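Local structure of taurocyamine kinase (Schistosoma mansoni, 4WOD) at residues 4-9 with 45-50; 12-17 with 27-32; 54-59 with 189-194; 60-65 with 267-272. The protein catalyses the reversible transfer of phosphate between ATP and taurocyamine, a guanidino compound, in a magnesium-dependent reaction. The protein carries 4 engineered substitutions. One frame throughout, in Å; residues are numbered along the deposited sequence.

Contact 1 of 4, residues 4-9 with 45-50; sequences ESLQNL and TLAQCV
In the helical N-terminal domain of the first kinase repeat, Leu-6 and Leu-9 near the start of helix 6-14 pack against Leu-46, Ala-47 and Val-50 of helix 46-55. The backbones come closest at Leu-6 and Ala-47, whose CA atoms lie 4.6 Å apart, and the small alanine suits so close an approach. Its CB sits 3.8 Å from Leu-9 CD1 and also meets the carbonyl oxygen of Glu-4. With CG anti to its backbone N (chi1 -178°), Leu-6 splits its two methyls between partners: CD2 touches Leu-46 CD2 at 3.9 Å, while CD1 reaches Val-50 CG2 at 3.8 Å, the two side chains crossing at about a right angle. This is helix-to-helix packing of leucine and valine methyls around a small alanine, and no hydrogen bond passes between the segments. Each helix is capped at its own N-terminus. Ser-5 OG accepts from Asn-8 N, and Thr-45 and Gln-48 form a capping box in which Gln-48 N donates to Thr-45 OG1 (3.3 Å) and Thr-45 N donates to Gln-48 OE1 (3.0 Å). Phe-76 of helix 74-84 packs on Leu-46 and Val-50, and Val-32 of helix 29-35 on Leu-6.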
loop_
_atom_site.group_PDB
_atom_site.type_symbol
_atom_site.label_atom_id
_atom_site.label_comp_id
_atom_site.label_asym_id
_atom_site.label_seq_id
_atom_site.Cartn_x
_atom_site.Cartn_y
_atom_site.Cartn_z
ATOM N N GLU A 4 -10.880 14.929 -31.807
ATOM C CA GLU A 4 -12.109 14.176 -32.115
ATOM C C GLU A 4 -13.332 14.634 -31.309
ATOM O O GLU A 4 -13.203 15.277 -30.253
ATOM C CB GLU A 4 -11.895 12.677 -31.870
ATOM C CG GLU A 4 -10.724 12.103 -32.629
ATOM C CD GLU A 4 -10.861 10.613 -32.932
ATOM O OE1 GLU A 4 -9.804 9.958 -33.056
ATOM O OE2 GLU A 4 -12.002 10.109 -33.077
ATOM N N SER A 5 -14.521 14.299 -31.804
ATOM C CA SER A 5 -15.734 14.454 -30.996
ATOM C C SER A 5 -15.597 13.872 -29.590
ATOM O O SER A 5 -14.923 12.853 -29.368
ATOM C CB SER A 5 -16.937 13.816 -31.694
ATOM O OG SER A 5 -16.742 12.425 -31.801
ATOM N N LEU A 6 -16.228 14.552 -28.640
ATOM C CA LEU A 6 -16.297 14.072 -27.266
ATOM C C LEU A 6 -16.865 12.650 -27.192
ATOM O O LEU A 6 -16.328 11.795 -26.483
ATOM C CB LEU A 6 -17.141 15.029 -26.417
ATOM C CG LEU A 6 -17.303 14.729 -24.926
ATOM C CD1 LEU A 6 -15.955 14.789 -24.207
ATOM C CD2 LEU A 6 -18.308 15.704 -24.328
ATOM N N GLN A 7 -17.912 12.370 -27.960
ATOM C CA GLN A 7 -18.448 11.009 -27.926
ATOM C C GLN A 7 -17.409 9.982 -28.384
ATOM O O GLN A 7 -17.323 8.898 -27.790
ATOM C CB GLN A 7 -19.729 10.896 -28.761
ATOM C CG GLN A 7 -19.578 11.309 -30.204
ATOM C CD GLN A 7 -20.900 11.257 -30.968
ATOM O OE1 GLN A 7 -21.961 10.996 -30.396
ATOM N NE2 GLN A 7 -20.833 11.503 -32.262
ATOM N N ASN A 8 -16.606 10.308 -29.403
ATOM C CA ASN A 8 -15.547 9.393 -29.848
ATOM C C ASN A 8 -14.529 9.140 -28.765
ATOM O O ASN A 8 -14.055 8.024 -28.584
ATOM C CB ASN A 8 -14.794 9.928 -31.069
ATOM C CG ASN A 8 -15.575 9.760 -32.362
ATOM O OD1 ASN A 8 -16.776 9.508 -32.337
ATOM N ND2 ASN A 8 -14.894 9.923 -33.494
ATOM N N LEU A 9 -14.161 10.211 -28.077
ATOM C CA LEU A 9 -13.117 10.150 -27.062
ATOM C C LEU A 9 -13.614 9.322 -25.869
ATOM O O LEU A 9 -12.863 8.534 -25.272
ATOM C CB LEU A 9 -12.703 11.575 -26.633
ATOM C CG LEU A 9 -11.941 12.452 -27.646
ATOM C CD1 LEU A 9 -11.619 13.861 -27.081
ATOM C CD2 LEU A 9 -10.677 11.770 -28.156
ATOM N N THR A 45 -13.450 23.300 -25.451
ATOM C CA THR A 45 -14.426 22.224 -25.295
ATOM C C THR A 45 -13.956 21.154 -24.320
ATOM O O THR A 45 -12.748 21.028 -24.069
ATOM C CB THR A 45 -14.706 21.530 -26.633
ATOM O OG1 THR A 45 -13.509 20.897 -27.092
ATOM C CG2 THR A 45 -15.138 22.531 -27.641
ATOM N N LEU A 46 -14.904 20.371 -23.793
ATOM C CA LEU A 46 -14.584 19.256 -22.907
ATOM C C LEU A 46 -13.758 18.184 -23.623
ATOM O O LEU A 46 -12.897 17.548 -23.007
ATOM C CB LEU A 46 -15.868 18.643 -22.338
ATOM C CG LEU A 46 -15.831 17.511 -21.304
ATOM C CD1 LEU A 46 -14.969 17.815 -20.043
ATOM C CD2 LEU A 46 -17.254 17.154 -20.890
ATOM N N ALA A 47 -14.031 17.969 -24.911
ATOM C CA ALA A 47 -13.176 17.090 -25.729
ATOM C C ALA A 47 -11.699 17.499 -25.614
ATOM O O ALA A 47 -10.822 16.646 -25.455
ATOM C CB ALA A 47 -13.613 17.108 -27.199
ATOM N N GLN A 48 -11.424 18.802 -25.675
ATOM C CA GLN A 48 -10.043 19.250 -25.556
ATOM C C GLN A 48 -9.473 18.922 -24.188
ATOM O O GLN A 48 -8.278 18.590 -24.084
ATOM C CB GLN A 48 -9.929 20.752 -25.825
ATOM C CG GLN A 48 -10.113 21.117 -27.267
ATOM C CD GLN A 48 -10.147 22.611 -27.449
ATOM O OE1 GLN A 48 -10.654 23.337 -26.591
ATOM N NE2 GLN A 48 -9.596 23.084 -28.555
ATOM N N CYS A 49 -10.316 19.010 -23.148
ATOM C CA CYS A 49 -9.892 18.661 -21.782
ATOM C C CYS A 49 -9.526 17.182 -21.594
ATOM O O CYS A 49 -8.584 16.871 -20.876
ATOM C CB CYS A 49 -10.983 19.001 -20.759
ATOM S SG CYS A 49 -11.487 20.728 -20.637
ATOM N N VAL A 50 -10.292 16.284 -22.211
ATOM C CA VAL A 50 -10.148 14.842 -21.972
ATOM C C VAL A 50 -9.359 14.105 -23.048
ATOM O O VAL A 50 -9.088 12.901 -22.929
ATOM C CB VAL A 50 -11.539 14.145 -21.843
ATOM C CG1 VAL A 50 -12.302 14.686 -20.636
ATOM C CG2 VAL A 50 -12.355 14.312 -23.132
#

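Contact 2 of 4, residues 12-17 with 27-32; sequences KIRNDE and LTDDIV
Arg-14 on helix 6-14 stretches across to Thr-28 and Asp-29 at the start of helix 29-35, the two charged side chains crossing at a slant with guanidinium and carboxylate planes 49° apart. The arginine chain is extended from CG to NE, which suits a span between backbones whose nearest CA atoms, those of Arg-14 and Leu-27, are 9.0 Å apart. At its end NH1 forms a salt bridge with Asp-29 OD1 at 3.1 Å, while NH2 lies 3.6 Å from Thr-28 CA. Asp-29 OD1 also accepts a hydrogen bond from Gln-10 NE2, so one carboxylate oxygen serves two donors of helix 6-14. Two waters fill in around the guanidinium. The first accepts from Arg-14 NE at 2.7 Å and can donate to Leu-27 O, which Gln-10 NE2 also reaches; the second, in the guanidinium plane at its edge, accepts both from Arg-14 NH2 (2.8 Å) and from Asp-29 N. Thr-28 is the N-cap of helix 29-35, its OG1 accepting from Ile-31 N at 3.2 Å. Beneath this polar layer Ile-13 CD1 meets Leu-27 CD2 at 4.3 Å, a light aliphatic contact between buried residues. An acidic residue in the first turn of a helix is favourably placed for the helix dipole, and with Arg-14 exposed the ion pair is probably moderated by solvent, so that charge and bridging water share the work of joining the two helices.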
loop_
_atom_site.group_PDB
_atom_site.type_symbol
_atom_site.label_atom_id
_atom_site.label_comp_id
_atom_site.label_asym_id
_atom_site.label_seq_id
_atom_site.Cartn_x
_atom_site.Cartn_y
_atom_site.Cartn_z
ATOM N N LYS A 12 -13.401 5.670 -26.846
ATOM C CA LYS A 12 -11.994 5.255 -26.800
ATOM C C LYS A 12 -11.518 5.009 -25.368
ATOM O O LYS A 12 -10.912 3.974 -25.058
ATOM C CB LYS A 12 -11.096 6.310 -27.468
ATOM C CG LYS A 12 -11.170 6.345 -28.986
ATOM C CD LYS A 12 -10.227 7.394 -29.561
ATOM C CE LYS A 12 -10.058 7.210 -31.054
ATOM N NZ LYS A 12 -9.239 6.004 -31.367
ATOM N N ILE A 13 -11.798 5.970 -24.497
ATOM C CA ILE A 13 -11.424 5.870 -23.106
ATOM C C ILE A 13 -12.127 4.690 -22.416
ATOM O O ILE A 13 -11.511 3.962 -21.646
ATOM C CB ILE A 13 -11.747 7.191 -22.368
ATOM C CG1 ILE A 13 -10.865 8.319 -22.930
ATOM C CG2 ILE A 13 -11.545 7.022 -20.870
ATOM C CD1 ILE A 13 -11.299 9.748 -22.551
ATOM N N ARG A 14 -13.409 4.489 -22.697
ATOM C CA ARG A 14 -14.138 3.386 -22.062
ATOM C C ARG A 14 -13.709 2.022 -22.598
ATOM O O ARG A 14 -13.602 1.063 -21.846
ATOM C CB ARG A 14 -15.634 3.564 -22.247
ATOM C CG ARG A 14 -16.215 4.504 -21.243
ATOM C CD ARG A 14 -17.715 4.555 -21.357
ATOM N NE ARG A 14 -18.298 5.201 -20.193
ATOM C CZ ARG A 14 -19.602 5.379 -20.022
ATOM N NH1 ARG A 14 -20.451 4.968 -20.958
ATOM N NH2 ARG A 14 -20.046 5.972 -18.921
ATOM N N ASN A 15 -13.454 1.941 -23.898
ATOM C CA ASN A 15 -13.040 0.680 -24.515
ATOM C C ASN A 15 -11.604 0.278 -24.185
ATOM O O ASN A 15 -11.151 -0.797 -24.574
ATOM C CB ASN A 15 -13.194 0.748 -26.036
ATOM C CG ASN A 15 -14.631 0.584 -26.483
ATOM O OD1 ASN A 15 -15.501 0.189 -25.699
ATOM N ND2 ASN A 15 -14.887 0.875 -27.760
ATOM N N ASP A 16 -10.883 1.143 -23.483
ATOM C CA ASP A 16 -9.481 0.874 -23.214
ATOM C C ASP A 16 -9.317 0.221 -21.846
ATOM O O ASP A 16 -9.494 0.863 -20.806
ATOM C CB ASP A 16 -8.661 2.162 -23.308
ATOM C CG ASP A 16 -7.166 1.898 -23.346
ATOM O OD1 ASP A 16 -6.753 0.725 -23.191
ATOM O OD2 ASP A 16 -6.400 2.871 -23.524
ATOM N N GLU A 17 -8.973 -1.063 -21.859
ATOM C CA GLU A 17 -8.861 -1.843 -20.636
ATOM C C GLU A 17 -7.749 -1.330 -19.714
ATOM O O GLU A 17 -7.798 -1.539 -18.497
ATOM C CB GLU A 17 -8.620 -3.319 -20.983
ATOM C CG GLU A 17 -9.381 -4.306 -20.112
ATOM C CD GLU A 17 -10.852 -4.418 -20.489
ATOM O OE1 GLU A 17 -11.306 -3.660 -21.376
ATOM O OE2 GLU A 17 -11.552 -5.268 -19.890
ATOM N N LEU A 27 -16.739 10.579 -16.966
ATOM C CA LEU A 27 -17.198 11.003 -18.293
ATOM C C LEU A 27 -18.363 10.106 -18.747
ATOM O O LEU A 27 -18.225 9.262 -19.646
ATOM C CB LEU A 27 -16.054 10.982 -19.311
ATOM C CG LEU A 27 -16.329 11.593 -20.690
ATOM C CD1 LEU A 27 -16.802 13.035 -20.539
ATOM C CD2 LEU A 27 -15.100 11.526 -21.574
ATOM N N THR A 28 -19.508 10.299 -18.103
ATOM C CA THR A 28 -20.672 9.440 -18.319
ATOM C C THR A 28 -21.443 9.847 -19.562
ATOM O O THR A 28 -21.224 10.931 -20.120
ATOM C CB THR A 28 -21.621 9.472 -17.119
ATOM O OG1 THR A 28 -22.248 10.767 -17.032
ATOM C CG2 THR A 28 -20.848 9.177 -15.827
ATOM N N ASP A 29 -22.349 8.974 -19.991
ATOM C CA ASP A 29 -23.265 9.296 -21.079
ATOM C C ASP A 29 -23.985 10.628 -20.816
ATOM O O ASP A 29 -24.088 11.466 -21.711
ATOM C CB ASP A 29 -24.292 8.167 -21.292
ATOM C CG ASP A 29 -23.674 6.907 -21.907
ATOM O OD1 ASP A 29 -22.486 6.946 -22.300
ATOM O OD2 ASP A 29 -24.377 5.881 -22.017
ATOM N N ASP A 30 -24.463 10.836 -19.593
ATOM C CA ASP A 30 -25.217 12.055 -19.306
ATOM C C ASP A 30 -24.322 13.284 -19.422
ATOM O O ASP A 30 -24.751 14.339 -19.899
ATOM C CB ASP A 30 -25.847 11.997 -17.911
ATOM C CG ASP A 30 -26.988 10.998 -17.829
ATOM O OD1 ASP A 30 -27.431 10.514 -18.898
ATOM O OD2 ASP A 30 -27.443 10.707 -16.702
ATOM N N ILE A 31 -23.081 13.136 -18.969
ATOM C CA ILE A 31 -22.118 14.233 -19.020
ATOM C C ILE A 31 -21.802 14.602 -20.473
ATOM O O ILE A 31 -21.767 15.774 -20.837
ATOM C CB ILE A 31 -20.812 13.869 -18.269
ATOM C CG1 ILE A 31 -21.011 13.987 -16.747
ATOM C CG2 ILE A 31 -19.643 14.746 -18.753
ATOM C CD1 ILE A 31 -21.240 15.438 -16.230
ATOM N N VAL A 32 -21.581 13.593 -21.304
ATOM C CA VAL A 32 -21.335 13.818 -22.731
ATOM C C VAL A 32 -22.519 14.514 -23.389
ATOM O O VAL A 32 -22.351 15.463 -24.161
ATOM C CB VAL A 32 -21.041 12.496 -23.464
ATOM C CG1 VAL A 32 -21.056 12.686 -24.991
ATOM C CG2 VAL A 32 -19.714 11.932 -23.014
HETATM O O HOH W 1 -16.347 6.847 -19.326
HETATM O O HOH W 2 -22.838 6.361 -18.611
#

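Contact 3 of 4, residues 54-59 with 189-194; sequences AYNPGA and DNVLRD
Asn-56 and Val-191 lie at the middle of a junction between the turn that follows helix 46-55 and the short helix 190-194, so that the N-terminal domain meets the C-terminal catalytic domain of the first repeat. The apolar part is made by one methyl: Val-191 CG2 touches Asn-56 CB at 3.8 Å and, more loosely, Ala-59 CB at 4.2 Å. This methyl lies beside the valine's own backbone N, anti to the carbonyl carbon, while the other, CG1, is anti to the N (chi1 170°). A small branched residue fits here because it can touch the turn without separating the backbones, whose Asn-56 and Val-191 CA atoms are 6.2 Å apart.

The bend itself is a type I beta turn from Asn-56 to Ala-59, closed by Ala-59 N donating to Asn-56 O at 3.0 Å. It carries the chain on to Ala-59, one of the residues lining the pocket of the bound arginine.

Among the polar groups, the side-chain amide of Asn-56 crosses that of Asn-190 at about a right angle, and it stands obliquely to the Asp-194 carboxylate with the planes 36° apart. Asp-194 OD2 also lies 3.6 Å from Tyr-55 CB. Helix 190-194 is N-capped by Asp-189, whose OD1 takes Leu-192 N at 3.1 Å from above the carboxylate plane, together with a weak bond from Val-191 N. Two backbone carbonyls of 189-194 accept from helix 46-55: Val-191 O from Thr-52 OG1, and Asp-194 O from Asn-51 ND2.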
loop_
_atom_site.group_PDB
_atom_site.type_symbol
_atom_site.label_atom_id
_atom_site.label_comp_id
_atom_site.label_asym_id
_atom_site.label_seq_id
_atom_site.Cartn_x
_atom_site.Cartn_y
_atom_site.Cartn_z
ATOM N N ALA A 54 -7.620 9.806 -23.765
ATOM C CA ALA A 54 -7.914 8.838 -24.821
ATOM C C ALA A 54 -6.659 8.159 -25.350
ATOM O O ALA A 54 -6.728 7.054 -25.883
ATOM C CB ALA A 54 -8.656 9.517 -25.969
ATOM N N TYR A 55 -5.514 8.826 -25.235
ATOM C CA TYR A 55 -4.292 8.322 -25.854
ATOM C C TYR A 55 -3.253 7.929 -24.830
ATOM O O TYR A 55 -2.313 7.224 -25.153
ATOM C CB TYR A 55 -3.728 9.357 -26.821
ATOM C CG TYR A 55 -4.762 9.703 -27.857
ATOM C CD1 TYR A 55 -5.161 8.762 -28.801
ATOM C CD2 TYR A 55 -5.378 10.942 -27.865
ATOM C CE1 TYR A 55 -6.134 9.061 -29.740
ATOM C CE2 TYR A 55 -6.354 11.252 -28.801
ATOM C CZ TYR A 55 -6.728 10.310 -29.729
ATOM O OH TYR A 55 -7.684 10.621 -30.661
ATOM N N ASN A 56 -3.433 8.386 -23.599
ATOM C CA ASN A 56 -2.531 8.014 -22.520
ATOM C C ASN A 56 -3.286 7.352 -21.367
ATOM O O ASN A 56 -3.701 8.015 -20.414
ATOM C CB ASN A 56 -1.771 9.247 -22.042
ATOM C CG ASN A 56 -0.993 9.907 -23.165
ATOM O OD1 ASN A 56 -1.487 10.829 -23.825
ATOM N ND2 ASN A 56 0.220 9.418 -23.409
ATOM N N PRO A 57 -3.463 6.022 -21.444
ATOM C CA PRO A 57 -4.270 5.339 -20.426
ATOM C C PRO A 57 -3.696 5.407 -19.004
ATOM O O PRO A 57 -4.442 5.190 -18.053
ATOM C CB PRO A 57 -4.320 3.887 -20.930
ATOM C CG PRO A 57 -3.164 3.758 -21.880
ATOM C CD PRO A 57 -2.969 5.111 -22.491
ATOM N N GLY A 58 -2.414 5.725 -18.862
ATOM C CA GLY A 58 -1.804 5.816 -17.546
ATOM C C GLY A 58 -2.170 7.100 -16.822
ATOM O O GLY A 58 -2.018 7.203 -15.608
ATOM N N ALA A 59 -2.649 8.087 -17.570
ATOM C CA ALA A 59 -3.006 9.381 -16.988
ATOM C C ALA A 59 -4.265 9.269 -16.128
ATOM O O ALA A 59 -5.287 8.752 -16.566
ATOM C CB ALA A 59 -3.196 10.414 -18.085
ATOM N N ASP A 189 6.947 15.011 -22.672
ATOM C CA ASP A 189 5.849 14.397 -21.911
ATOM C C ASP A 189 4.647 14.197 -22.830
ATOM O O ASP A 189 4.022 15.162 -23.256
ATOM C CB ASP A 189 5.486 15.282 -20.709
ATOM C CG ASP A 189 4.381 14.687 -19.809
ATOM O OD1 ASP A 189 3.511 13.914 -20.266
ATOM O OD2 ASP A 189 4.371 15.032 -18.610
ATOM N N ASN A 190 4.318 12.952 -23.145
ATOM C CA ASN A 190 3.259 12.703 -24.112
ATOM C C ASN A 190 1.865 13.045 -23.571
ATOM O O ASN A 190 0.937 13.302 -24.348
ATOM C CB ASN A 190 3.286 11.246 -24.582
ATOM C CG ASN A 190 2.829 11.088 -26.034
ATOM O OD1 ASN A 190 2.770 12.056 -26.790
ATOM N ND2 ASN A 190 2.503 9.861 -26.424
ATOM N N VAL A 191 1.703 13.031 -22.250
ATOM C CA VAL A 191 0.421 13.412 -21.672
ATOM C C VAL A 191 0.242 14.901 -21.937
ATOM O O VAL A 191 -0.790 15.345 -22.444
ATOM C CB VAL A 191 0.338 13.108 -20.147
ATOM C CG1 VAL A 191 -0.905 13.741 -19.532
ATOM C CG2 VAL A 191 0.359 11.604 -19.892
ATOM N N LEU A 192 1.284 15.664 -21.633
ATOM C CA LEU A 192 1.274 17.100 -21.904
ATOM C C LEU A 192 1.092 17.371 -23.393
ATOM O O LEU A 192 0.329 18.247 -23.774
ATOM C CB LEU A 192 2.561 17.751 -21.408
ATOM C CG LEU A 192 2.616 19.286 -21.465
ATOM C CD1 LEU A 192 1.315 19.900 -20.953
ATOM C CD2 LEU A 192 3.830 19.798 -20.664
ATOM N N ARG A 193 1.789 16.612 -24.232
ATOM C CA ARG A 193 1.645 16.751 -25.676
ATOM C C ARG A 193 0.191 16.599 -26.130
ATOM O O ARG A 193 -0.324 17.440 -26.878
ATOM C CB ARG A 193 2.520 15.732 -26.415
ATOM C CG ARG A 193 2.284 15.732 -27.928
ATOM C CD ARG A 193 3.346 14.931 -28.662
ATOM N NE ARG A 193 4.636 15.598 -28.572
ATOM C CZ ARG A 193 5.624 15.228 -27.767
ATOM N NH1 ARG A 193 6.750 15.929 -27.758
ATOM N NH2 ARG A 193 5.492 14.163 -26.980
ATOM N N ASP A 194 -0.479 15.544 -25.672
ATOM C CA ASP A 194 -1.827 15.254 -26.170
ATOM C C ASP A 194 -2.925 16.103 -25.527
ATOM O O ASP A 194 -4.093 16.065 -25.942
ATOM C CB ASP A 194 -2.128 13.779 -25.989
ATOM C CG ASP A 194 -1.308 12.908 -26.925
ATOM O OD1 ASP A 194 -0.886 13.419 -27.981
ATOM O OD2 ASP A 194 -1.079 11.720 -26.616
#

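Contact 4 of 4, residues 60-65 with 267-272; sequences LLPRSC and FCPSNL. With ARG (arginine), chain B.
One carboxylate oxygen of the bound arginine, OXT, is gripped by Leu-61 N at 3.0 Å and by Arg-63 NH1 at 2.9 Å, with a weak third bond from Arg-63 NH2. Leu-60 N holds the ligand's other oxygen, O, at 2.8 Å. Two successive backbone N-H groups thus donate to the carboxylate, and the guanidinium of Arg-63 probably adds charge complementarity. Arg-63 is kept in place by its own chain: chi2 of -68° bends CD over toward Cys-268 CB, and NH1 also donates to Pro-62 O at 3.1 Å. Its CB rests over the face of Phe-267, a CH-pi contact 3.8 Å from the ring centroid, while the guanidinium stands 79° from the ring plane. Ser-64 OG donates to Phe-267 O at 2.9 Å, tying the two loops together. Leu-61 CD1 packs on Ser-270 CB. Cys-268, the predicted active-site residue, lines the arginine pocket, consistent with the family's reactive cysteine, though the exact place of its SG against the ligand is doubtful. Loop 60-65 runs between helices 46-55 and 69-72, and 267-272 leads from strand 263-264 into strand 277-283 of the catalytic sheet. Helix 74-84 borders both, through Val-80 on Leu-61 and Tyr-84 on Ser-270.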
loop_
_atom_site.group_PDB
_atom_site.type_symbol
_atom_site.label_atom_id
_atom_site.label_comp_id
_atom_site.label_asym_id
_atom_site.label_seq_id
_atom_site.Cartn_x
_atom_site.Cartn_y
_atom_site.Cartn_z
ATOM N N LEU A 60 -4.184 9.777 -14.907
ATOM C CA LEU A 60 -5.280 9.719 -13.949
ATOM C C LEU A 60 -6.352 10.808 -14.140
ATOM O O LEU A 60 -7.541 10.588 -13.887
ATOM C CB LEU A 60 -4.703 9.831 -12.541
ATOM C CG LEU A 60 -5.666 9.529 -11.402
ATOM C CD1 LEU A 60 -6.145 8.100 -11.540
ATOM C CD2 LEU A 60 -4.961 9.742 -10.062
ATOM N N LEU A 61 -5.911 11.981 -14.573
ATOM C CA LEU A 61 -6.738 13.190 -14.594
ATOM C C LEU A 61 -6.937 13.772 -15.996
ATOM O O LEU A 61 -6.122 13.551 -16.878
ATOM C CB LEU A 61 -6.104 14.256 -13.697
ATOM C CG LEU A 61 -6.076 13.910 -12.208
ATOM C CD1 LEU A 61 -5.379 14.996 -11.415
ATOM C CD2 LEU A 61 -7.479 13.683 -11.683
ATOM N N PRO A 62 -8.038 14.517 -16.203
ATOM C CA PRO A 62 -8.123 15.299 -17.441
ATOM C C PRO A 62 -7.176 16.492 -17.349
ATOM O O PRO A 62 -6.463 16.637 -16.345
ATOM C CB PRO A 62 -9.579 15.777 -17.474
ATOM C CG PRO A 62 -9.987 15.818 -15.972
ATOM C CD PRO A 62 -9.251 14.625 -15.372
ATOM N N ARG A 63 -7.192 17.360 -18.349
ATOM C CA ARG A 63 -6.568 18.661 -18.163
ATOM C C ARG A 63 -7.641 19.701 -18.427
ATOM O O ARG A 63 -8.823 19.374 -18.436
ATOM C CB ARG A 63 -5.335 18.821 -19.069
ATOM C CG ARG A 63 -4.236 17.744 -18.816
ATOM C CD ARG A 63 -3.552 17.901 -17.419
ATOM N NE ARG A 63 -2.419 16.986 -17.191
ATOM C CZ ARG A 63 -2.521 15.738 -16.751
ATOM N NH1 ARG A 63 -3.712 15.201 -16.491
ATOM N NH2 ARG A 63 -1.421 15.007 -16.568
ATOM N N SER A 64 -7.259 20.952 -18.628
ATOM C CA SER A 64 -8.268 21.971 -18.876
ATOM C C SER A 64 -7.904 22.780 -20.104
ATOM O O SER A 64 -6.769 23.227 -20.246
ATOM C CB SER A 64 -8.445 22.880 -17.651
ATOM O OG SER A 64 -7.198 23.291 -17.128
ATOM N N CYS A 65 -8.884 22.940 -20.987
ATOM C CA CYS A 65 -8.725 23.721 -22.206
ATOM C C CYS A 65 -8.381 25.183 -21.915
ATOM O O CYS A 65 -7.675 25.832 -22.687
ATOM C CB CYS A 65 -10.004 23.626 -23.043
ATOM S SG CYS A 65 -11.560 24.117 -22.219
ATOM N N PHE A 267 -3.561 24.220 -14.878
ATOM C CA PHE A 267 -3.865 23.388 -16.063
ATOM C C PHE A 267 -4.278 21.969 -15.669
ATOM O O PHE A 267 -5.225 21.399 -16.223
ATOM C CB PHE A 267 -2.650 23.364 -16.994
ATOM C CG PHE A 267 -2.828 22.539 -18.248
ATOM C CD1 PHE A 267 -3.729 22.902 -19.230
ATOM C CD2 PHE A 267 -2.041 21.414 -18.459
ATOM C CE1 PHE A 267 -3.860 22.141 -20.399
ATOM C CE2 PHE A 267 -2.162 20.664 -19.617
ATOM C CZ PHE A 267 -3.076 21.028 -20.581
ATOM N N CYS A 268 -3.571 21.396 -14.707
ATOM C CA CYS A 268 -3.921 20.065 -14.221
ATOM C C CYS A 268 -4.620 20.193 -12.882
ATOM O O CYS A 268 -4.175 20.968 -12.025
ATOM C CB CYS A 268 -2.678 19.186 -14.097
ATOM S SG CYS A 268 -3.000 17.551 -13.428
ATOM N N PRO A 269 -5.731 19.454 -12.699
ATOM C CA PRO A 269 -6.508 19.508 -11.454
ATOM C C PRO A 269 -5.745 19.093 -10.205
ATOM O O PRO A 269 -6.179 19.474 -9.120
ATOM C CB PRO A 269 -7.663 18.532 -11.710
ATOM C CG PRO A 269 -7.843 18.552 -13.205
ATOM C CD PRO A 269 -6.427 18.682 -13.752
ATOM N N SER A 270 -4.657 18.338 -10.340
ATOM C CA SER A 270 -3.922 17.872 -9.159
ATOM C C SER A 270 -3.249 19.010 -8.387
ATOM O O SER A 270 -2.990 18.884 -7.182
ATOM C CB SER A 270 -2.875 16.826 -9.557
ATOM O OG SER A 270 -1.869 17.388 -10.378
ATOM N N ASN A 271 -2.968 20.110 -9.079
ATOM C CA ASN A 271 -2.251 21.252 -8.498
ATOM C C ASN A 271 -3.108 22.473 -8.181
ATOM O O ASN A 271 -2.589 23.583 -8.127
ATOM C CB ASN A 271 -1.129 21.691 -9.434
ATOM C CG ASN A 271 0.042 20.732 -9.415
ATOM O OD1 ASN A 271 0.505 20.325 -8.349
ATOM N ND2 ASN A 271 0.517 20.356 -10.590
ATOM N N LEU A 272 -4.408 22.274 -7.994
ATOM C CA LEU A 272 -5.316 23.363 -7.603
ATOM C C LEU A 272 -5.126 23.753 -6.145
ATOM O O LEU A 272 -4.424 23.058 -5.382
ATOM C CB LEU A 272 -6.773 22.944 -7.830
ATOM C CG LEU A 272 -7.164 22.711 -9.291
ATOM C CD1 LEU A 272 -8.537 22.001 -9.364
ATOM C CD2 LEU A 272 -7.185 24.032 -10.113
HETATM N N ARG B . -2.308 12.931 -11.457
HETATM C CA ARG B . -2.079 13.378 -12.804
HETATM C C ARG B . -2.424 12.423 -13.931
HETATM O O ARG B . -2.022 11.235 -13.896
HETATM C CB ARG B . -0.699 13.903 -12.956
HETATM C CG ARG B . -0.575 15.311 -12.484
HETATM C CD ARG B . -0.313 16.134 -13.693
HETATM N NE ARG B . -0.165 17.511 -13.329
HETATM C CZ ARG B . 0.820 18.256 -13.743
HETATM N NH1 ARG B . 0.896 19.501 -13.381
HETATM N NH2 ARG B . 1.743 17.733 -14.502
HETATM O OXT ARG B . -3.131 13.003 -14.768
#

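Overall arrangement
All four contacts belong to the first of the two kinase repeats. Contacts 1 and 2, with centres about 10 Å apart, share helix 6-14 and stay within the N-terminal domain; contact 2 is nested in the loop that contact 1 closes. Helix 46-55 then carries the chain from contact 1 into contact 3, its centre about 14 Å from that of contact 1, and on to the loop of contact 4. Contacts 3 and 4, about 12 Å apart between centres, have segments that alternate along the chain, and both bring the N-terminal domain against the catalytic domain. They touch where Val-191 meets Arg-63. The helical packing thus continues into the interdomain face that holds the bound arginine.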